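Local coordinates for protein putative hydrolase YdeN (PDB 1UXO) that is probably a serine hydrolase of the RBBP9 family with an alpha/beta-hydrolase fold, at residues R81-I95 with G117-R131. The protein carries 2 engineered substitutions. Residues are numbered along the deposited sequence; the frame is centred on the assembly and turned at random.
Engineered in segment 81-95: A90 (natural residue Lys), A91 (natural residue Gln).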
loop_
_atom_site.group_PDB
_atom_site.type_symbol
_atom_site.label_atom_id
_atom_site.label_comp_id
_atom_site.label_asym_id
_atom_site.label_seq_id
_atom_site.Cartn_x
_atom_site.Cartn_y
_atom_site.Cartn_z
ATOM N N ARG A 81 4.596 -5.568 7.350
ATOM C CA ARG A 81 4.768 -6.730 8.205
ATOM C C ARG A 81 4.903 -8.005 7.399
ATOM O O ARG A 81 5.670 -8.898 7.764
ATOM C CB ARG A 81 3.656 -6.846 9.188
ATOM C CG ARG A 81 3.656 -5.789 10.221
ATOM C CD ARG A 81 4.851 -5.989 11.209
ATOM N NE ARG A 81 4.808 -4.968 12.209
ATOM C CZ ARG A 81 5.829 -4.540 12.911
ATOM N NH1 ARG A 81 7.047 -5.082 12.786
ATOM N NH2 ARG A 81 5.584 -3.549 13.757
ATOM N N PHE A 82 4.117 -8.126 6.332
ATOM C CA PHE A 82 4.203 -9.268 5.425
ATOM C C PHE A 82 5.583 -9.410 4.834
ATOM O O PHE A 82 6.169 -10.516 4.827
ATOM C CB PHE A 82 3.122 -9.099 4.356
ATOM C CG PHE A 82 2.989 -10.220 3.432
ATOM C CD1 PHE A 82 2.588 -11.467 3.866
ATOM C CD2 PHE A 82 3.234 -10.015 2.060
ATOM C CE1 PHE A 82 2.458 -12.528 2.926
ATOM C CE2 PHE A 82 3.075 -11.066 1.124
ATOM C CZ PHE A 82 2.695 -12.315 1.584
ATOM N N LEU A 83 6.145 -8.321 4.316
ATOM C CA LEU A 83 7.476 -8.388 3.688
ATOM C C LEU A 83 8.538 -8.707 4.702
ATOM O O LEU A 83 9.515 -9.373 4.356
ATOM C CB LEU A 83 7.834 -7.068 3.036
ATOM C CG LEU A 83 6.912 -6.652 1.888
ATOM C CD1 LEU A 83 7.339 -5.262 1.516
ATOM C CD2 LEU A 83 7.075 -7.590 0.731
ATOM N N GLU A 84 8.385 -8.255 5.958
ATOM C CA GLU A 84 9.398 -8.581 6.978
ATOM C C GLU A 84 9.586 -10.059 7.137
ATOM O O GLU A 84 10.697 -10.507 7.378
ATOM C CB GLU A 84 8.996 -8.109 8.376
ATOM C CG GLU A 84 9.239 -6.710 8.673
ATOM C CD GLU A 84 8.930 -6.369 10.138
ATOM O OE1 GLU A 84 7.941 -6.875 10.703
ATOM O OE2 GLU A 84 9.693 -5.585 10.729
ATOM N N HIS A 85 8.507 -10.823 7.031
ATOM C CA HIS A 85 8.579 -12.249 7.296
ATOM C C HIS A 85 8.631 -13.124 6.028
ATOM O O HIS A 85 8.611 -14.332 6.120
ATOM C CB HIS A 85 7.399 -12.640 8.201
ATOM C CG HIS A 85 7.584 -12.204 9.626
ATOM N ND1 HIS A 85 6.531 -12.023 10.491
ATOM C CD2 HIS A 85 8.710 -11.869 10.327
ATOM C CE1 HIS A 85 6.998 -11.621 11.667
ATOM N NE2 HIS A 85 8.315 -11.517 11.599
ATOM N N LEU A 86 8.775 -12.490 4.865
ATOM C CA LEU A 86 8.783 -13.215 3.597
ATOM C C LEU A 86 10.208 -13.616 3.198
ATOM O O LEU A 86 11.110 -12.792 3.174
ATOM C CB LEU A 86 8.218 -12.274 2.543
ATOM C CG LEU A 86 7.659 -12.876 1.281
ATOM C CD1 LEU A 86 6.626 -13.941 1.649
ATOM C CD2 LEU A 86 7.018 -11.763 0.441
ATOM N N GLN A 87 10.402 -14.897 2.889
ATOM C CA GLN A 87 11.653 -15.384 2.319
ATOM C C GLN A 87 11.584 -15.184 0.825
ATOM O O GLN A 87 10.738 -15.799 0.143
ATOM C CB GLN A 87 11.915 -16.876 2.614
ATOM C CG GLN A 87 13.169 -17.364 1.883
ATOM C CD GLN A 87 14.168 -18.229 2.680
ATOM O OE1 GLN A 87 13.816 -19.347 3.099
ATOM N NE2 GLN A 87 15.445 -17.739 2.825
ATOM N N LEU A 88 12.416 -14.303 0.313
ATOM C CA LEU A 88 12.383 -13.950 -1.108
ATOM C C LEU A 88 13.709 -14.275 -1.737
ATOM O O LEU A 88 14.764 -14.005 -1.155
ATOM C CB LEU A 88 12.149 -12.453 -1.263
ATOM C CG LEU A 88 10.744 -11.915 -0.983
ATOM C CD1 LEU A 88 10.745 -10.373 -0.961
ATOM C CD2 LEU A 88 9.761 -12.441 -2.008
ATOM N N ARG A 89 13.662 -14.842 -2.930
ATOM C CA ARG A 89 14.878 -15.133 -3.694
ATOM C C ARG A 89 15.415 -13.850 -4.315
ATOM O O ARG A 89 16.615 -13.681 -4.537
ATOM C CB ARG A 89 14.534 -16.115 -4.813
ATOM N N ALA A 90 14.489 -12.951 -4.649
ATOM C CA ALA A 90 14.865 -11.622 -5.095
ATOM C C ALA A 90 13.732 -10.623 -4.736
ATOM O O ALA A 90 12.601 -11.009 -4.464
ATOM C CB ALA A 90 15.109 -11.615 -6.586
ATOM N N ALA A 91 14.078 -9.352 -4.803
ATOM C CA ALA A 91 13.169 -8.259 -4.429
ATOM C C ALA A 91 11.952 -8.307 -5.353
ATOM O O ALA A 91 12.059 -8.650 -6.530
ATOM C CB ALA A 91 13.910 -6.915 -4.532
ATOM N N LEU A 92 10.781 -8.019 -4.801
ATOM C CA LEU A 92 9.639 -7.650 -5.617
ATOM C C LEU A 92 9.901 -6.425 -6.474
ATOM O O LEU A 92 10.812 -5.641 -6.225
ATOM C CB LEU A 92 8.429 -7.385 -4.681
ATOM C CG LEU A 92 7.999 -8.524 -3.769
ATOM C CD1 LEU A 92 6.670 -8.233 -3.184
ATOM C CD2 LEU A 92 8.015 -9.907 -4.445
ATOM N N GLY A 93 9.106 -6.268 -7.531
ATOM C CA GLY A 93 9.231 -5.140 -8.415
ATOM C C GLY A 93 9.110 -3.811 -7.683
ATOM O O GLY A 93 9.882 -2.902 -7.923
ATOM N N GLY A 94 8.140 -3.713 -6.767
ATOM C CA GLY A 94 7.987 -2.490 -6.015
ATOM C C GLY A 94 6.746 -2.419 -5.197
ATOM O O GLY A 94 5.856 -3.285 -5.288
ATOM N N ILE A 95 6.708 -1.377 -4.372
ATOM C CA ILE A 95 5.572 -1.066 -3.498
ATOM C C ILE A 95 5.263 0.426 -3.552
ATOM O O ILE A 95 6.165 1.299 -3.690
ATOM C CB ILE A 95 5.833 -1.488 -2.026
ATOM C CG1 ILE A 95 7.007 -0.736 -1.404
ATOM C CG2 ILE A 95 5.992 -2.986 -1.858
ATOM C CD1 ILE A 95 7.250 -1.131 0.070
ATOM N N GLY A 117 5.282 -2.076 17.550
ATOM C CA GLY A 117 6.602 -2.633 17.430
ATOM C C GLY A 117 7.344 -1.989 16.265
ATOM O O GLY A 117 6.739 -1.575 15.293
ATOM N N SER A 118 8.645 -1.883 16.390
ATOM C CA SER A 118 9.489 -1.450 15.269
ATOM C C SER A 118 9.466 -2.394 14.071
ATOM O O SER A 118 9.187 -3.565 14.164
ATOM C CB SER A 118 10.919 -1.257 15.715
ATOM O OG SER A 118 10.960 -0.322 16.739
ATOM N N PHE A 119 9.735 -1.827 12.918
ATOM C CA PHE A 119 9.841 -2.559 11.670
ATOM C C PHE A 119 11.358 -2.719 11.333
ATOM O O PHE A 119 12.173 -1.842 11.607
ATOM C CB PHE A 119 9.152 -1.739 10.540
ATOM C CG PHE A 119 7.670 -1.685 10.648
ATOM C CD1 PHE A 119 6.881 -2.499 9.821
ATOM C CD2 PHE A 119 7.027 -0.901 11.617
ATOM C CE1 PHE A 119 5.486 -2.523 9.926
ATOM C CE2 PHE A 119 5.641 -0.928 11.742
ATOM C CZ PHE A 119 4.850 -1.723 10.874
ATOM N N ASP A 120 11.704 -3.795 10.646
ATOM C CA ASP A 120 13.043 -4.019 10.142
ATOM C C ASP A 120 13.123 -3.312 8.763
ATOM O O ASP A 120 12.743 -3.826 7.723
ATOM C CB ASP A 120 13.300 -5.503 10.004
ATOM C CG ASP A 120 14.690 -5.840 9.474
ATOM O OD1 ASP A 120 15.466 -4.949 9.001
ATOM O OD2 ASP A 120 15.085 -7.046 9.435
ATOM N N HIS A 121 13.626 -2.091 8.801
ATOM C CA HIS A 121 13.674 -1.224 7.583
ATOM C C HIS A 121 14.549 -1.804 6.476
ATOM O O HIS A 121 14.208 -1.696 5.324
ATOM C CB HIS A 121 14.063 0.248 7.936
ATOM C CG HIS A 121 13.127 0.857 8.968
ATOM N ND1 HIS A 121 13.558 1.499 10.110
ATOM C CD2 HIS A 121 11.782 0.894 9.022
ATOM C CE1 HIS A 121 12.521 1.894 10.827
ATOM N NE2 HIS A 121 11.432 1.528 10.184
ATOM N N GLN A 122 15.683 -2.408 6.848
ATOM C CA GLN A 122 16.598 -2.942 5.867
ATOM C C GLN A 122 15.954 -4.097 5.074
ATOM O O GLN A 122 16.095 -4.201 3.880
ATOM C CB GLN A 122 17.911 -3.399 6.543
ATOM C CG GLN A 122 18.923 -3.957 5.550
ATOM C CD GLN A 122 20.289 -4.307 6.180
ATOM O OE1 GLN A 122 20.570 -3.977 7.348
ATOM N NE2 GLN A 122 21.129 -4.986 5.405
ATOM N N LYS A 123 15.208 -4.942 5.747
ATOM C CA LYS A 123 14.529 -6.040 5.106
ATOM C C LYS A 123 13.486 -5.488 4.110
ATOM O O LYS A 123 13.360 -5.987 2.998
ATOM C CB LYS A 123 13.842 -6.888 6.180
ATOM C CG LYS A 123 12.971 -8.049 5.581
ATOM C CD LYS A 123 13.828 -9.113 4.830
ATOM C CE LYS A 123 13.036 -10.468 4.552
ATOM N NZ LYS A 123 12.016 -10.254 3.529
ATOM N N ILE A 124 12.717 -4.483 4.519
ATOM C CA ILE A 124 11.760 -3.853 3.604
ATOM C C ILE A 124 12.426 -3.231 2.375
ATOM O O ILE A 124 11.969 -3.456 1.265
ATOM C CB ILE A 124 10.900 -2.814 4.358
ATOM C CG1 ILE A 124 10.095 -3.544 5.426
ATOM C CG2 ILE A 124 10.060 -1.995 3.374
ATOM C CD1 ILE A 124 9.585 -2.620 6.524
ATOM N N ILE A 125 13.514 -2.486 2.576
ATOM C CA ILE A 125 14.272 -1.944 1.498
ATOM C C ILE A 125 14.750 -3.049 0.526
ATOM O O ILE A 125 14.611 -2.927 -0.691
ATOM C CB ILE A 125 15.451 -1.036 2.003
ATOM C CG1 ILE A 125 14.888 0.236 2.621
ATOM C CG2 ILE A 125 16.386 -0.676 0.795
ATOM C CD1 ILE A 125 15.869 1.025 3.436
ATOM N N GLU A 126 15.235 -4.161 1.075
ATOM C CA GLU A 126 15.745 -5.241 0.258
ATOM C C GLU A 126 14.662 -6.078 -0.386
ATOM O O GLU A 126 14.948 -6.847 -1.224
ATOM C CB GLU A 126 16.685 -6.120 1.098
ATOM C CG GLU A 126 17.969 -5.343 1.311
ATOM C CD GLU A 126 18.947 -5.959 2.265
ATOM O OE1 GLU A 126 18.692 -7.085 2.737
ATOM O OE2 GLU A 126 19.971 -5.287 2.536
ATOM N N SER A 127 13.428 -5.891 0.033
ATOM C CA SER A 127 12.293 -6.664 -0.444
ATOM C C SER A 127 11.537 -6.067 -1.647
ATOM O O SER A 127 10.716 -6.762 -2.262
ATOM C CB SER A 127 11.286 -6.868 0.712
ATOM O OG SER A 127 11.854 -7.737 1.682
ATOM N N ALA A 128 11.850 -4.827 -1.995
ATOM C CA ALA A 128 11.118 -4.069 -3.017
ATOM C C ALA A 128 12.066 -3.169 -3.781
ATOM O O ALA A 128 12.643 -2.237 -3.224
ATOM C CB ALA A 128 9.989 -3.310 -2.405
ATOM N N LYS A 129 12.234 -3.436 -5.070
ATOM C CA LYS A 129 13.213 -2.672 -5.859
ATOM C C LYS A 129 12.897 -1.182 -5.954
ATOM O O LYS A 129 13.784 -0.320 -5.858
ATOM C CB LYS A 129 13.360 -3.321 -7.249
ATOM C CG LYS A 129 14.297 -2.643 -8.201
ATOM C CD LYS A 129 14.386 -3.410 -9.538
ATOM C CE LYS A 129 15.598 -2.973 -10.368
ATOM N NZ LYS A 129 15.389 -3.167 -11.871
ATOM N N HIS A 130 11.639 -0.878 -6.174
ATOM C CA HIS A 130 11.162 0.473 -6.282
ATOM C C HIS A 130 10.179 0.755 -5.158
ATOM O O HIS A 130 9.306 -0.048 -4.909
ATOM C CB HIS A 130 10.470 0.651 -7.637
ATOM C CG HIS A 130 11.389 0.424 -8.814
ATOM N ND1 HIS A 130 12.342 1.333 -9.196
ATOM C CD2 HIS A 130 11.470 -0.607 -9.691
ATOM C CE1 HIS A 130 13.010 0.853 -10.246
ATOM N NE2 HIS A 130 12.486 -0.317 -10.581
ATOM N N ARG A 131 10.346 1.865 -4.461
ATOM C CA ARG A 131 9.482 2.189 -3.299
ATOM C C ARG A 131 9.034 3.650 -3.324
ATOM O O ARG A 131 9.857 4.536 -3.536
ATOM C CB ARG A 131 10.209 1.882 -2.000
ATOM C CG ARG A 131 10.885 0.509 -1.919
ATOM C CD ARG A 131 11.814 0.296 -0.681
ATOM N NE ARG A 131 12.939 1.231 -0.764
ATOM C CZ ARG A 131 14.011 1.090 -1.554
ATOM N NH1 ARG A 131 14.139 0.019 -2.352
ATOM N NH2 ARG A 131 14.958 2.032 -1.547
#
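G117 and S118 offer their carbonyls to the guanidinium of R81, in the last turn of helix 75-84: NH2 reaches G117 O at 2.8 Å and NH1 reaches S118 O at 3.0 Å, both near the guanidinium plane but above the carbonyl planes. F119 lays its ring flat on the same group, planes 17° apart, with R81 CZ 3.6 Å from the ring centroid, a cation-pi stack. The bend at chi2 (-70°) swings the guanidinium over the F119 ring face, the two side chains crossing at about a right angle; with the two carbonyl bonds, the salt bridge from NH1 to E84 OE1 holds the group flat against the ring. A leucine in place of R81 would probably leave the G117 and S118 carbonyls without their donors, E84 without its salt-bridge mate and the F119 face without its cation. E84 OE2 turns its anti lone pair to D120 N (2.7 Å), just where D120 N-caps helix 121-127. K123, bent at chi2 and chi4, brings its amine to the C-terminal end of helix 75-84 and the turn that follows; NZ donates to L83 O at 2.8 Å and to L86 O at 2.7 Å, as well as to S127 OG. I124 CG2 meets I95 CD1 loosely. S127 packs CB and OG against L88 CD1, while its carbonyl takes L92 N, opening the parallel pairing. A128 CB lies 4.0 Å from I95 CG2. K129 N binds L92 O almost straight (174°) and H130 N binds G93 O, where corners at G93 and K129-H130 interrupt the pairing before I95 N reaches H130 O. The H130 ring brings its edge to G93 O and stacks on Y186, whereas R131 runs its CG past I95 CG1. Strand 92-98, helix 121-127 and strand 128-136 form a beta-alpha-beta crossover of the alpha/beta-hydrolase fold, its helix packed beside helix 75-84, away from the predicted catalytic residues.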